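Putative outer membrane protein (LpxR) (Salmonella typhimurium, PDB 3FID) removes acyl chains from lipid A as an outer-membrane deacylase, a beta-barrel enzyme that modifies lipopolysaccharide and binds metal ions. Local coordinates at residues A[1-6]-A[38-44]; A[5-10]-A[33-37]; A[52-58]-A[82-88]; A[140-146]-A[170-176]. Residue numbers count along the deposited sequence, not the author numbering.

A barrel wall can be read as a ladder of strand pairs, sampled here four times. Interactions 1 and 2 are successive lengths of the pairing 2-9 with 33-44, sharing I5 and S6, with centres about 16 Å apart. The next strand, 49-60, opens interaction 3, joined to interaction 1 by S42 OG-S52 OG (2.4 Å) and to interaction 2 by Y33 OH-D58 OD1 (2.5 Å), both probable hydrogen bonds. Interaction 4 lies about 12 Å from interaction 3, centre to centre, and packs F176 CE2 on F82 CE2 at 3.6 Å. Zinc sits at interactions 1, 2 and 3; the K146 side chain of interaction 4 comes within about 4 Å of the interior zinc of interaction 3.

Interaction 1: A[1-6]-A[38-44]; sequences SSLAIS and FLGYSHD. With ZN (zinc ion), chain D; ZN (zinc ion), chain C.
Two extended strands, 2-6 and 38-44, run antiparallel at 165° with axes 4.8 Å apart, as adjacent staves of an outer-membrane beta-barrel. S2 with S42, A4 with G40 and S6 with F38 form the hydrogen-bonded pairs; L3 with Y41 and I5 with L39 are non-hydrogen-bonded.

The backbone bonds are S2 N-S42 O 3.1 Å, S42 N-S2 O 2.7 Å, A4 N-G40 O 2.9 Å, G40 N-A4 O 3.0 Å, S6 N-F38 O 2.9 Å, and a weak F38 N-S6 O at 3.0 Å.

Apolar contacts gather on the face of L3, I5, L39 and Y41, where I5 CD1 meets L39 CD1 at 3.2 Å and L3 CD2 meets Y41 CD2 at 4.1 Å. The other face includes F38 (chi1 t), whose CE1 would clash with a CB on G40.

Metal bonds close the N-terminal end. One zinc takes S1 OG (1.9 Å), Y41 OH (2.3 Å) and H43 ND1 (2.1 Å); a second takes S1 N (2.3 Å), S1 OG (2.1 Å) and D44 OD1 (2.1 Å). With chi1 m, S1 OG bridges both ions, and S1 N brings the chain terminus itself into the second site, tied to the neighbouring strand by coordination.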
loop_
_atom_site.group_PDB
_atom_site.type_symbol
_atom_site.label_atom_id
_atom_site.label_comp_id
_atom_site.label_asym_id
_atom_site.label_seq_id
_atom_site.Cartn_x
_atom_site.Cartn_y
_atom_site.Cartn_z
ATOM N N SER A 1 -6.193 17.330 -11.606
ATOM C CA SER A 1 -4.843 16.837 -11.244
ATOM C C SER A 1 -4.644 16.841 -9.753
ATOM O O SER A 1 -5.179 17.708 -9.045
ATOM C CB SER A 1 -3.758 17.692 -11.879
ATOM O OG SER A 1 -3.840 17.580 -13.291
ATOM N N SER A 2 -3.859 15.869 -9.290
ATOM C CA SER A 2 -3.487 15.797 -7.883
ATOM C C SER A 2 -2.004 15.473 -7.738
ATOM O O SER A 2 -1.421 14.752 -8.564
ATOM C CB SER A 2 -4.426 14.865 -7.066
ATOM O OG SER A 2 -4.336 13.467 -7.391
ATOM N N LEU A 3 -1.399 16.087 -6.726
ATOM C CA LEU A 3 -0.025 15.856 -6.308
ATOM C C LEU A 3 -0.134 15.371 -4.844
ATOM O O LEU A 3 -0.777 16.028 -4.018
ATOM C CB LEU A 3 0.736 17.186 -6.400
ATOM C CG LEU A 3 2.235 17.416 -6.172
ATOM C CD1 LEU A 3 2.644 17.032 -4.764
ATOM C CD2 LEU A 3 3.075 16.691 -7.192
ATOM N N ALA A 4 0.451 14.214 -4.543
ATOM C CA ALA A 4 0.238 13.607 -3.231
ATOM C C ALA A 4 1.514 13.149 -2.572
ATOM O O ALA A 4 2.435 12.698 -3.254
ATOM C CB ALA A 4 -0.743 12.422 -3.342
ATOM N N ILE A 5 1.535 13.251 -1.247
ATOM C CA ILE A 5 2.598 12.681 -0.408
ATOM C C ILE A 5 1.904 11.679 0.506
ATOM O O ILE A 5 0.903 12.016 1.135
ATOM C CB ILE A 5 3.203 13.763 0.528
ATOM C CG1 ILE A 5 3.481 15.048 -0.268
ATOM C CG2 ILE A 5 4.455 13.209 1.290
ATOM C CD1 ILE A 5 4.939 15.272 -0.652
ATOM N N SER A 6 2.442 10.471 0.622
ATOM C CA SER A 6 1.826 9.511 1.537
ATOM C C SER A 6 2.893 8.847 2.410
ATOM O O SER A 6 3.948 8.445 1.911
ATOM C CB SER A 6 1.001 8.474 0.782
ATOM O OG SER A 6 0.409 7.517 1.694
ATOM N N PHE A 38 5.867 7.806 -0.316
ATOM C CA PHE A 38 5.344 7.810 -1.686
ATOM C C PHE A 38 5.092 9.268 -2.077
ATOM O O PHE A 38 4.541 10.038 -1.294
ATOM C CB PHE A 38 4.033 6.965 -1.728
ATOM C CG PHE A 38 3.238 7.075 -3.014
ATOM C CD1 PHE A 38 2.435 8.181 -3.250
ATOM C CD2 PHE A 38 3.226 6.025 -3.946
ATOM C CE1 PHE A 38 1.671 8.298 -4.422
ATOM C CE2 PHE A 38 2.454 6.108 -5.140
ATOM C CZ PHE A 38 1.677 7.273 -5.372
ATOM N N LEU A 39 5.521 9.631 -3.280
ATOM C CA LEU A 39 5.236 10.943 -3.863
ATOM C C LEU A 39 4.702 10.663 -5.248
ATOM O O LEU A 39 5.282 9.865 -6.011
ATOM C CB LEU A 39 6.512 11.802 -3.889
ATOM C CG LEU A 39 6.483 13.254 -4.392
ATOM C CD1 LEU A 39 5.494 14.146 -3.634
ATOM C CD2 LEU A 39 7.891 13.872 -4.336
ATOM N N GLY A 40 3.557 11.252 -5.572
ATOM C CA GLY A 40 2.923 10.940 -6.849
ATOM C C GLY A 40 2.250 12.154 -7.479
ATOM O O GLY A 40 1.914 13.114 -6.802
ATOM N N TYR A 41 2.086 12.092 -8.797
ATOM C CA TYR A 41 1.388 13.138 -9.541
ATOM C C TYR A 41 0.438 12.481 -10.519
ATOM O O TYR A 41 0.839 11.556 -11.222
ATOM C CB TYR A 41 2.381 14.014 -10.316
ATOM C CG TYR A 41 1.682 15.047 -11.192
ATOM C CD1 TYR A 41 1.703 14.949 -12.595
ATOM C CD2 TYR A 41 0.978 16.093 -10.605
ATOM C CE1 TYR A 41 1.048 15.899 -13.374
ATOM C CE2 TYR A 41 0.310 17.018 -11.364
ATOM C CZ TYR A 41 0.361 16.928 -12.743
ATOM O OH TYR A 41 -0.285 17.904 -13.447
ATOM N N SER A 42 -0.810 12.968 -10.546
ATOM C CA SER A 42 -1.837 12.496 -11.451
ATOM C C SER A 42 -2.284 13.644 -12.337
ATOM O O SER A 42 -2.593 14.706 -11.852
ATOM C CB SER A 42 -3.046 12.010 -10.659
ATOM O OG SER A 42 -2.949 10.616 -10.430
ATOM N N HIS A 43 -2.303 13.423 -13.640
ATOM C CA HIS A 43 -2.778 14.458 -14.553
ATOM C C HIS A 43 -4.035 13.970 -15.273
ATOM O O HIS A 43 -4.039 12.883 -15.789
ATOM C CB HIS A 43 -1.680 14.805 -15.560
ATOM C CG HIS A 43 -2.080 15.854 -16.550
ATOM N ND1 HIS A 43 -2.379 17.144 -16.182
ATOM C CD2 HIS A 43 -2.259 15.793 -17.890
ATOM C CE1 HIS A 43 -2.715 17.841 -17.254
ATOM N NE2 HIS A 43 -2.638 17.044 -18.304
ATOM N N ASP A 44 -5.096 14.780 -15.282
ATOM C CA ASP A 44 -6.306 14.436 -16.032
ATOM C C ASP A 44 -6.119 14.748 -17.501
ATOM O O ASP A 44 -5.979 15.905 -17.880
ATOM C CB ASP A 44 -7.562 15.144 -15.481
ATOM C CG ASP A 44 -7.364 16.645 -15.253
ATOM O OD1 ASP A 44 -6.218 17.094 -14.994
ATOM O OD2 ASP A 44 -8.382 17.395 -15.313
HETATM ZN ZN ZN D . -2.385 18.144 -14.343
HETATM ZN ZN ZN C . -5.733 18.557 -13.542
#

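Interaction 2: A[5-10]-A[33-37]; sequences ISVAND and YTAGL. With ZN (zinc ion), chain G.
This antiparallel strand pairing ends at a zinc site, on the first two strands of the barrel (2-9 and 33-44), at the end from which the connection carrying helices 16-23 and 25-29 leaves and returns. Strands 5-9 and 33-37 run at 174° with axes 4.5 Å apart. A8 and G36 make the hydrogen-bonded pair, A8 N-G36 O 3.0 Å and G36 N-A8 O 2.9 Å; V7 and L37 follow as a non-hydrogen-bonded pair.

G36 CA lies 4.4 Å from A8 CA; a CB on G36 would clash with the hydroxyl of Y33 (chi1 t), whose OH is 3.5 Å from A8 CB and hydrogen-bonded to D58. On the opposite face V7 CG2 touches L37 CD1 at 3.9 Å.

T34 (psi -34°) and A35 form a classic beta bulge opposite I59 of the next strand. D10, chi1 p, reaches across so that its OD2 binds zinc at 2.3 Å, with T34 O at 2.3 Å and T34 OG1 at 1.8 Å; two further atoms from outside the segments complete the site. A water bridges D10 OD1 (3.0 Å) and T34 OG1 (2.9 Å). T34 thus chelates the ion through backbone and side chain, and oxygen coordination joins the segments beyond the A8-G36 pair.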
loop_
_atom_site.group_PDB
_atom_site.type_symbol
_atom_site.label_atom_id
_atom_site.label_comp_id
_atom_site.label_asym_id
_atom_site.label_seq_id
_atom_site.Cartn_x
_atom_site.Cartn_y
_atom_site.Cartn_z
ATOM N N ILE A 5 1.535 13.251 -1.247
ATOM C CA ILE A 5 2.598 12.681 -0.408
ATOM C C ILE A 5 1.904 11.679 0.506
ATOM O O ILE A 5 0.903 12.016 1.135
ATOM C CB ILE A 5 3.203 13.763 0.528
ATOM C CG1 ILE A 5 3.481 15.048 -0.268
ATOM C CG2 ILE A 5 4.455 13.209 1.290
ATOM C CD1 ILE A 5 4.939 15.272 -0.652
ATOM N N SER A 6 2.442 10.471 0.622
ATOM C CA SER A 6 1.826 9.511 1.537
ATOM C C SER A 6 2.893 8.847 2.410
ATOM O O SER A 6 3.948 8.445 1.911
ATOM C CB SER A 6 1.001 8.474 0.782
ATOM O OG SER A 6 0.409 7.517 1.694
ATOM N N VAL A 7 2.609 8.771 3.700
ATOM C CA VAL A 7 3.505 8.148 4.688
ATOM C C VAL A 7 2.753 6.939 5.300
ATOM O O VAL A 7 1.624 7.094 5.795
ATOM C CB VAL A 7 3.929 9.191 5.763
ATOM C CG1 VAL A 7 4.743 8.566 6.920
ATOM C CG2 VAL A 7 4.736 10.354 5.112
ATOM N N ALA A 8 3.370 5.756 5.257
ATOM C CA ALA A 8 2.818 4.555 5.927
ATOM C C ALA A 8 3.697 4.225 7.122
ATOM O O ALA A 8 4.913 4.386 7.054
ATOM C CB ALA A 8 2.766 3.385 4.997
ATOM N N ASN A 9 3.069 3.800 8.209
ATOM C CA ASN A 9 3.786 3.421 9.413
ATOM C C ASN A 9 2.986 2.330 10.156
ATOM O O ASN A 9 1.751 2.389 10.234
ATOM C CB ASN A 9 4.007 4.650 10.311
ATOM C CG ASN A 9 5.210 4.500 11.263
ATOM O OD1 ASN A 9 5.559 3.400 11.723
ATOM N ND2 ASN A 9 5.842 5.626 11.562
ATOM N N ASP A 10 3.699 1.334 10.685
ATOM C CA ASP A 10 3.038 0.369 11.561
ATOM C C ASP A 10 2.726 1.005 12.925
ATOM O O ASP A 10 1.789 0.564 13.621
ATOM C CB ASP A 10 3.834 -0.945 11.699
ATOM C CG ASP A 10 5.187 -0.745 12.332
ATOM O OD1 ASP A 10 5.516 -1.459 13.284
ATOM O OD2 ASP A 10 5.951 0.107 11.886
ATOM N N TYR A 33 5.423 -4.569 7.802
ATOM C CA TYR A 33 5.571 -3.410 6.918
ATOM C C TYR A 33 5.845 -2.231 7.823
ATOM O O TYR A 33 4.965 -1.750 8.539
ATOM C CB TYR A 33 4.291 -3.214 6.111
ATOM C CG TYR A 33 4.242 -2.021 5.193
ATOM C CD1 TYR A 33 3.026 -1.370 4.929
ATOM C CD2 TYR A 33 5.385 -1.564 4.538
ATOM C CE1 TYR A 33 2.958 -0.267 4.035
ATOM C CE2 TYR A 33 5.320 -0.465 3.636
ATOM C CZ TYR A 33 4.117 0.172 3.400
ATOM O OH TYR A 33 4.083 1.252 2.511
ATOM N N THR A 34 7.102 -1.813 7.847
ATOM C CA THR A 34 7.534 -0.869 8.871
ATOM C C THR A 34 7.458 0.629 8.456
ATOM O O THR A 34 7.162 1.494 9.294
ATOM C CB THR A 34 8.922 -1.260 9.506
ATOM O OG1 THR A 34 9.122 -0.503 10.704
ATOM C CG2 THR A 34 10.096 -1.037 8.561
ATOM N N ALA A 35 7.692 0.934 7.186
ATOM C CA ALA A 35 7.605 2.308 6.729
ATOM C C ALA A 35 7.290 2.368 5.252
ATOM O O ALA A 35 7.741 1.540 4.468
ATOM C CB ALA A 35 8.951 3.062 7.006
ATOM N N GLY A 36 6.554 3.405 4.857
ATOM C CA GLY A 36 6.399 3.711 3.440
ATOM C C GLY A 36 6.506 5.209 3.209
ATOM O O GLY A 36 6.070 6.010 4.054
ATOM N N LEU A 37 7.130 5.577 2.092
ATOM C CA LEU A 37 7.112 6.967 1.578
ATOM C C LEU A 37 6.742 6.902 0.107
ATOM O O LEU A 37 7.258 6.050 -0.631
ATOM C CB LEU A 37 8.475 7.653 1.717
ATOM C CG LEU A 37 8.413 9.193 1.472
ATOM C CD1 LEU A 37 7.298 9.896 2.262
ATOM C CD2 LEU A 37 9.752 9.883 1.790
HETATM ZN ZN ZN G . 8.076 0.773 11.276
HETATM O O HOH W 1 8.076 -2.637 12.286
#

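Interaction 3: A[52-58]-A[82-88]; sequences SFHIAQD and FLHTGLE. With ZN (zinc ion), chain E.
Neighbouring staves of the antiparallel beta-barrel, strands 52-58 and 82-88, run at 171° with axes 4.7 Å apart. Four hydrogen-bonded pairs satisfy their facing backbone groups: S52 N-E88 O 2.8 Å and E88 N-S52 O 3.0 Å; H54 N-G86 O 3.2 Å and G86 N-H54 O 3.1 Å; A56 N-H84 O and H84 N-A56 O, both 2.9 Å; D58 N-F82 O 2.9 Å and F82 N-D58 O 2.8 Å. F53-L87, I55-T85 and Q57-L83 alternate with them as non-hydrogen-bonded pairs. H54 O accepts twice, taking T85 OG1 (chi1 t) at 2.8 Å as well. Q57 NE2 donates to A112 O.

The face of S52, H54, A56, D58, F82, H84 and E88 carries the metal ligands and most of the polar groups. H54 and H84, both chi1 p, bind one zinc through H54 NE2 and H84 ND1, each 2.1 Å away; a water at 2.3 Å from the zinc and D104 are further ligands. H84 spends its other nitrogen on a His-carboxylate hydrogen bond, NE2 to D58 OD2 at 2.9 Å, while D58 OD1 is salt-bridged to R205 and hydrogen-bonded to Y33 OH. A second water donates to E88 O and E88 OE1, each 3.0 Å away, and accepts from S52 OG (2.6 Å), itself hydrogen-bonded to S42 OG; E88 OE2 is salt-bridged to R100. Over the H84 ring, A56 CB makes a CH-pi contact 3.7 Å from the centroid.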
loop_
_atom_site.group_PDB
_atom_site.type_symbol
_atom_site.label_atom_id
_atom_site.label_comp_id
_atom_site.label_asym_id
_atom_site.label_seq_id
_atom_site.Cartn_x
_atom_site.Cartn_y
_atom_site.Cartn_z
ATOM N N SER A 52 -0.716 8.854 -14.185
ATOM C CA SER A 52 -0.011 9.108 -12.929
ATOM C C SER A 52 1.451 8.691 -12.966
ATOM O O SER A 52 1.795 7.707 -13.606
ATOM C CB SER A 52 -0.680 8.338 -11.794
ATOM O OG SER A 52 -2.011 8.764 -11.665
ATOM N N PHE A 53 2.285 9.427 -12.235
ATOM C CA PHE A 53 3.695 9.098 -12.065
ATOM C C PHE A 53 3.943 9.054 -10.559
ATOM O O PHE A 53 3.373 9.851 -9.823
ATOM C CB PHE A 53 4.575 10.200 -12.667
ATOM C CG PHE A 53 6.025 10.149 -12.223
ATOM C CD1 PHE A 53 6.894 9.178 -12.736
ATOM C CD2 PHE A 53 6.518 11.065 -11.278
ATOM C CE1 PHE A 53 8.251 9.141 -12.330
ATOM C CE2 PHE A 53 7.862 11.029 -10.849
ATOM C CZ PHE A 53 8.726 10.089 -11.381
ATOM N N HIS A 54 4.845 8.181 -10.114
ATOM C CA HIS A 54 5.193 8.138 -8.703
ATOM C C HIS A 54 6.595 7.596 -8.493
ATOM O O HIS A 54 7.152 6.954 -9.375
ATOM C CB HIS A 54 4.212 7.258 -7.929
ATOM C CG HIS A 54 4.428 5.790 -8.149
ATOM N ND1 HIS A 54 3.968 5.130 -9.266
ATOM C CD2 HIS A 54 5.082 4.867 -7.404
ATOM C CE1 HIS A 54 4.324 3.855 -9.197
ATOM N NE2 HIS A 54 4.986 3.667 -8.066
ATOM N N ILE A 55 7.151 7.921 -7.329
ATOM C CA ILE A 55 8.361 7.286 -6.802
ATOM C C ILE A 55 8.003 6.882 -5.361
ATOM O O ILE A 55 7.253 7.592 -4.673
ATOM C CB ILE A 55 9.582 8.246 -6.846
ATOM C CG1 ILE A 55 10.810 7.639 -6.141
ATOM C CG2 ILE A 55 9.249 9.577 -6.195
ATOM C CD1 ILE A 55 11.769 6.795 -7.066
ATOM N N ALA A 56 8.531 5.742 -4.906
ATOM C CA ALA A 56 8.192 5.275 -3.565
ATOM C C ALA A 56 9.275 4.357 -2.991
ATOM O O ALA A 56 10.048 3.757 -3.749
ATOM C CB ALA A 56 6.841 4.557 -3.598
ATOM N N GLN A 57 9.314 4.281 -1.667
ATOM C CA GLN A 57 10.178 3.324 -0.959
ATOM C C GLN A 57 9.369 2.678 0.161
ATOM O O GLN A 57 8.776 3.362 1.001
ATOM C CB GLN A 57 11.419 4.006 -0.371
ATOM C CG GLN A 57 12.494 2.982 0.124
ATOM C CD GLN A 57 13.385 3.520 1.223
ATOM O OE1 GLN A 57 12.925 4.189 2.149
ATOM N NE2 GLN A 57 14.677 3.236 1.119
ATOM N N ASP A 58 9.332 1.354 0.158
ATOM C CA ASP A 58 8.671 0.612 1.220
ATOM C C ASP A 58 9.670 -0.308 1.898
ATOM O O ASP A 58 10.502 -0.897 1.218
ATOM C CB ASP A 58 7.546 -0.186 0.609
ATOM C CG ASP A 58 6.484 0.717 0.044
ATOM O OD1 ASP A 58 5.950 1.527 0.847
ATOM O OD2 ASP A 58 6.248 0.631 -1.174
ATOM N N PHE A 82 11.835 -2.082 -0.934
ATOM C CA PHE A 82 11.393 -2.057 -2.315
ATOM C C PHE A 82 11.372 -0.576 -2.721
ATOM O O PHE A 82 10.633 0.205 -2.152
ATOM C CB PHE A 82 9.990 -2.675 -2.352
ATOM C CG PHE A 82 9.305 -2.614 -3.702
ATOM C CD1 PHE A 82 10.024 -2.728 -4.892
ATOM C CD2 PHE A 82 7.915 -2.517 -3.752
ATOM C CE1 PHE A 82 9.365 -2.740 -6.123
ATOM C CE2 PHE A 82 7.240 -2.503 -4.977
ATOM C CZ PHE A 82 7.975 -2.615 -6.164
ATOM N N LEU A 83 12.210 -0.206 -3.683
ATOM C CA LEU A 83 12.281 1.178 -4.191
ATOM C C LEU A 83 11.749 1.162 -5.619
ATOM O O LEU A 83 12.183 0.351 -6.423
ATOM C CB LEU A 83 13.732 1.648 -4.210
ATOM C CG LEU A 83 14.007 3.050 -4.773
ATOM C CD1 LEU A 83 13.502 4.220 -3.859
ATOM C CD2 LEU A 83 15.527 3.087 -4.937
ATOM N N HIS A 84 10.782 2.018 -5.931
ATOM C CA HIS A 84 10.079 1.837 -7.212
ATOM C C HIS A 84 9.581 3.139 -7.806
ATOM O O HIS A 84 9.374 4.108 -7.106
ATOM C CB HIS A 84 8.939 0.811 -7.099
ATOM C CG HIS A 84 8.051 0.993 -5.896
ATOM N ND1 HIS A 84 6.719 1.328 -5.992
ATOM C CD2 HIS A 84 8.304 0.849 -4.575
ATOM C CE1 HIS A 84 6.190 1.376 -4.780
ATOM N NE2 HIS A 84 7.140 1.112 -3.902
ATOM N N THR A 85 9.434 3.150 -9.131
ATOM C CA THR A 85 8.872 4.301 -9.789
ATOM C C THR A 85 8.019 3.753 -10.903
ATOM O O THR A 85 8.304 2.698 -11.424
ATOM C CB THR A 85 9.972 5.286 -10.327
ATOM O OG1 THR A 85 9.341 6.406 -10.963
ATOM C CG2 THR A 85 10.941 4.616 -11.296
ATOM N N GLY A 86 6.978 4.470 -11.298
ATOM C CA GLY A 86 6.256 3.982 -12.449
ATOM C C GLY A 86 5.242 4.958 -12.993
ATOM O O GLY A 86 5.147 6.080 -12.534
ATOM N N LEU A 87 4.462 4.462 -13.943
ATOM C CA LEU A 87 3.427 5.211 -14.613
ATOM C C LEU A 87 2.161 4.366 -14.606
ATOM O O LEU A 87 2.233 3.127 -14.665
ATOM C CB LEU A 87 3.839 5.433 -16.072
ATOM C CG LEU A 87 4.951 6.451 -16.338
ATOM C CD1 LEU A 87 5.476 6.240 -17.760
ATOM C CD2 LEU A 87 4.431 7.883 -16.116
ATOM N N GLU A 88 1.005 5.023 -14.568
ATOM C CA GLU A 88 -0.261 4.305 -14.580
ATOM C C GLU A 88 -1.368 5.078 -15.295
ATOM O O GLU A 88 -1.497 6.278 -15.103
ATOM C CB GLU A 88 -0.696 4.090 -13.143
ATOM C CG GLU A 88 -1.871 3.173 -12.947
ATOM C CD GLU A 88 -2.412 3.318 -11.551
ATOM O OE1 GLU A 88 -3.236 4.227 -11.332
ATOM O OE2 GLU A 88 -1.972 2.543 -10.668
HETATM ZN ZN ZN E . 5.373 1.711 -7.550
HETATM O O HOH W 2 -3.347 6.875 -12.753
HETATM O O HOH W 3 3.496 0.649 -6.851
#

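Interaction 4: A[140-146]-A[170-176]; sequences RYGYTAK and AVGGNLF
Y143, chi1 p, lays its ring over the backbone of G173, whose CA sits 3.9 Å from the ring centroid in a CH-pi contact. G173 has no side chain to intervene, and its phi of 127° would jam a CB against the preceding carbonyl.

Beyond it N174, chi1 p, takes over from the backbone as partner of strand 140-146: ND2 donates to Y141 O at 2.9 Å, and OD1 accepts from Y143 N at 3.2 Å. G142 makes this possible, since a CB there would run into N174 OD1. R140 adds a hydrogen bond, NH1 to N174 O at 2.9 Å.

Residues 140-146 and 170-173 belong to the barrel hairpin 140-157 and 160-173, while 174-176 lead into strand 176-188; regular antiparallel pairing persists toward K146 and A170. Strands 140-146 and 170-173 run at 155°, axes 4.6 Å apart; A145 and G172 form the hydrogen-bonded pair, A145 N-G172 O and G172 N-A145 O both 2.9 Å, and K146 with V171 is non-hydrogen-bonded.

Where the chain turns away, a water donates to Y143 O and accepts from F176 N, 2.8 Å from each. K146 (chi1 m) carries NZ to a salt bridge with D104, a ligand of the interior zinc.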
loop_
_atom_site.group_PDB
_atom_site.type_symbol
_atom_site.label_atom_id
_atom_site.label_comp_id
_atom_site.label_asym_id
_atom_site.label_seq_id
_atom_site.Cartn_x
_atom_site.Cartn_y
_atom_site.Cartn_z
ATOM N N ARG A 140 17.459 -7.782 -6.378
ATOM C CA ARG A 140 16.865 -8.218 -7.624
ATOM C C ARG A 140 16.157 -7.017 -8.203
ATOM O O ARG A 140 15.324 -6.415 -7.541
ATOM C CB ARG A 140 15.891 -9.380 -7.469
ATOM C CG ARG A 140 15.288 -9.746 -8.820
ATOM C CD ARG A 140 14.296 -10.850 -8.746
ATOM N NE ARG A 140 14.897 -12.126 -8.383
ATOM C CZ ARG A 140 14.187 -13.243 -8.235
ATOM N NH1 ARG A 140 12.857 -13.224 -8.429
ATOM N NH2 ARG A 140 14.791 -14.373 -7.894
ATOM N N TYR A 141 16.550 -6.651 -9.422
ATOM C CA TYR A 141 15.969 -5.530 -10.149
ATOM C C TYR A 141 14.860 -6.118 -10.955
ATOM O O TYR A 141 14.948 -7.278 -11.382
ATOM C CB TYR A 141 17.006 -4.909 -11.092
ATOM C CG TYR A 141 17.870 -3.908 -10.400
ATOM C CD1 TYR A 141 17.548 -2.552 -10.419
ATOM C CD2 TYR A 141 19.015 -4.317 -9.695
ATOM C CE1 TYR A 141 18.332 -1.607 -9.735
ATOM C CE2 TYR A 141 19.807 -3.380 -9.029
ATOM C CZ TYR A 141 19.452 -2.028 -9.055
ATOM O OH TYR A 141 20.234 -1.114 -8.400
ATOM N N GLY A 142 13.800 -5.350 -11.169
ATOM C CA GLY A 142 12.694 -5.901 -11.924
ATOM C C GLY A 142 11.629 -4.900 -12.274
ATOM O O GLY A 142 11.828 -3.695 -12.170
ATOM N N TYR A 143 10.501 -5.430 -12.700
ATOM C CA TYR A 143 9.374 -4.634 -13.122
ATOM C C TYR A 143 8.118 -5.242 -12.492
ATOM O O TYR A 143 8.099 -6.442 -12.142
ATOM C CB TYR A 143 9.281 -4.666 -14.648
ATOM C CG TYR A 143 8.791 -6.000 -15.179
ATOM C CD1 TYR A 143 9.674 -7.073 -15.340
ATOM C CD2 TYR A 143 7.439 -6.196 -15.506
ATOM C CE1 TYR A 143 9.232 -8.306 -15.808
ATOM C CE2 TYR A 143 6.988 -7.426 -15.978
ATOM C CZ TYR A 143 7.896 -8.471 -16.135
ATOM O OH TYR A 143 7.470 -9.701 -16.599
ATOM N N THR A 144 7.090 -4.412 -12.315
ATOM C CA THR A 144 5.762 -4.925 -12.021
ATOM C C THR A 144 4.840 -4.459 -13.145
ATOM O O THR A 144 4.991 -3.354 -13.635
ATOM C CB THR A 144 5.215 -4.506 -10.602
ATOM O OG1 THR A 144 5.005 -3.074 -10.533
ATOM C CG2 THR A 144 6.205 -4.902 -9.527
ATOM N N ALA A 145 3.941 -5.336 -13.583
ATOM C CA ALA A 145 2.870 -4.998 -14.522
ATOM C C ALA A 145 1.591 -5.128 -13.718
ATOM O O ALA A 145 1.371 -6.158 -13.087
ATOM C CB ALA A 145 2.862 -5.990 -15.694
ATOM N N LYS A 146 0.768 -4.082 -13.729
ATOM C CA LYS A 146 -0.373 -3.986 -12.812
ATOM C C LYS A 146 -1.659 -3.704 -13.566
ATOM O O LYS A 146 -1.676 -2.928 -14.522
ATOM C CB LYS A 146 -0.140 -2.858 -11.796
ATOM C CG LYS A 146 1.087 -3.071 -10.901
ATOM C CD LYS A 146 1.277 -1.924 -9.949
ATOM C CE LYS A 146 1.960 -0.765 -10.620
ATOM N NZ LYS A 146 1.988 0.406 -9.702
ATOM N N ALA A 170 -4.570 -7.589 -10.827
ATOM C CA ALA A 170 -3.528 -8.511 -11.238
ATOM C C ALA A 170 -2.181 -7.794 -11.253
ATOM O O ALA A 170 -2.067 -6.637 -11.722
ATOM C CB ALA A 170 -3.862 -9.097 -12.610
ATOM N N VAL A 171 -1.171 -8.464 -10.708
ATOM C CA VAL A 171 0.216 -7.984 -10.743
ATOM C C VAL A 171 1.088 -9.128 -11.252
ATOM O O VAL A 171 0.895 -10.272 -10.870
ATOM C CB VAL A 171 0.708 -7.508 -9.331
ATOM C CG1 VAL A 171 2.150 -7.040 -9.364
ATOM C CG2 VAL A 171 -0.181 -6.357 -8.836
ATOM N N GLY A 172 2.031 -8.804 -12.135
ATOM C CA GLY A 172 3.006 -9.796 -12.586
ATOM C C GLY A 172 4.399 -9.208 -12.698
ATOM O O GLY A 172 4.583 -7.991 -12.580
ATOM N N GLY A 173 5.366 -10.082 -12.968
ATOM C CA GLY A 173 6.770 -9.705 -13.031
ATOM C C GLY A 173 7.622 -10.583 -12.132
ATOM O O GLY A 173 7.161 -11.626 -11.648
ATOM N N ASN A 174 8.857 -10.144 -11.886
ATOM C CA ASN A 174 9.852 -10.966 -11.189
ATOM C C ASN A 174 10.048 -10.567 -9.729
ATOM O O ASN A 174 10.899 -11.124 -9.023
ATOM C CB ASN A 174 11.192 -10.972 -11.958
ATOM C CG ASN A 174 11.845 -9.574 -12.064
ATOM O OD1 ASN A 174 11.147 -8.543 -12.189
ATOM N ND2 ASN A 174 13.194 -9.546 -12.072
ATOM N N LEU A 175 9.220 -9.632 -9.261
ATOM C CA LEU A 175 9.267 -9.215 -7.866
ATOM C C LEU A 175 7.996 -9.647 -7.130
ATOM O O LEU A 175 8.092 -10.313 -6.091
ATOM C CB LEU A 175 9.454 -7.693 -7.759
ATOM C CG LEU A 175 10.611 -7.048 -8.526
ATOM C CD1 LEU A 175 10.625 -5.592 -8.252
ATOM C CD2 LEU A 175 11.924 -7.651 -8.078
ATOM N N PHE A 176 6.827 -9.264 -7.664
ATOM C CA PHE A 176 5.515 -9.679 -7.124
ATOM C C PHE A 176 4.587 -10.160 -8.233
ATOM O O PHE A 176 4.535 -9.579 -9.333
ATOM C CB PHE A 176 4.788 -8.524 -6.410
ATOM C CG PHE A 176 5.609 -7.834 -5.353
ATOM C CD1 PHE A 176 5.626 -8.303 -4.026
ATOM C CD2 PHE A 176 6.360 -6.714 -5.682
ATOM C CE1 PHE A 176 6.384 -7.641 -3.056
ATOM C CE2 PHE A 176 7.094 -6.044 -4.731
ATOM C CZ PHE A 176 7.118 -6.495 -3.406
HETATM O O HOH W 4 6.805 -8.056 -10.210
#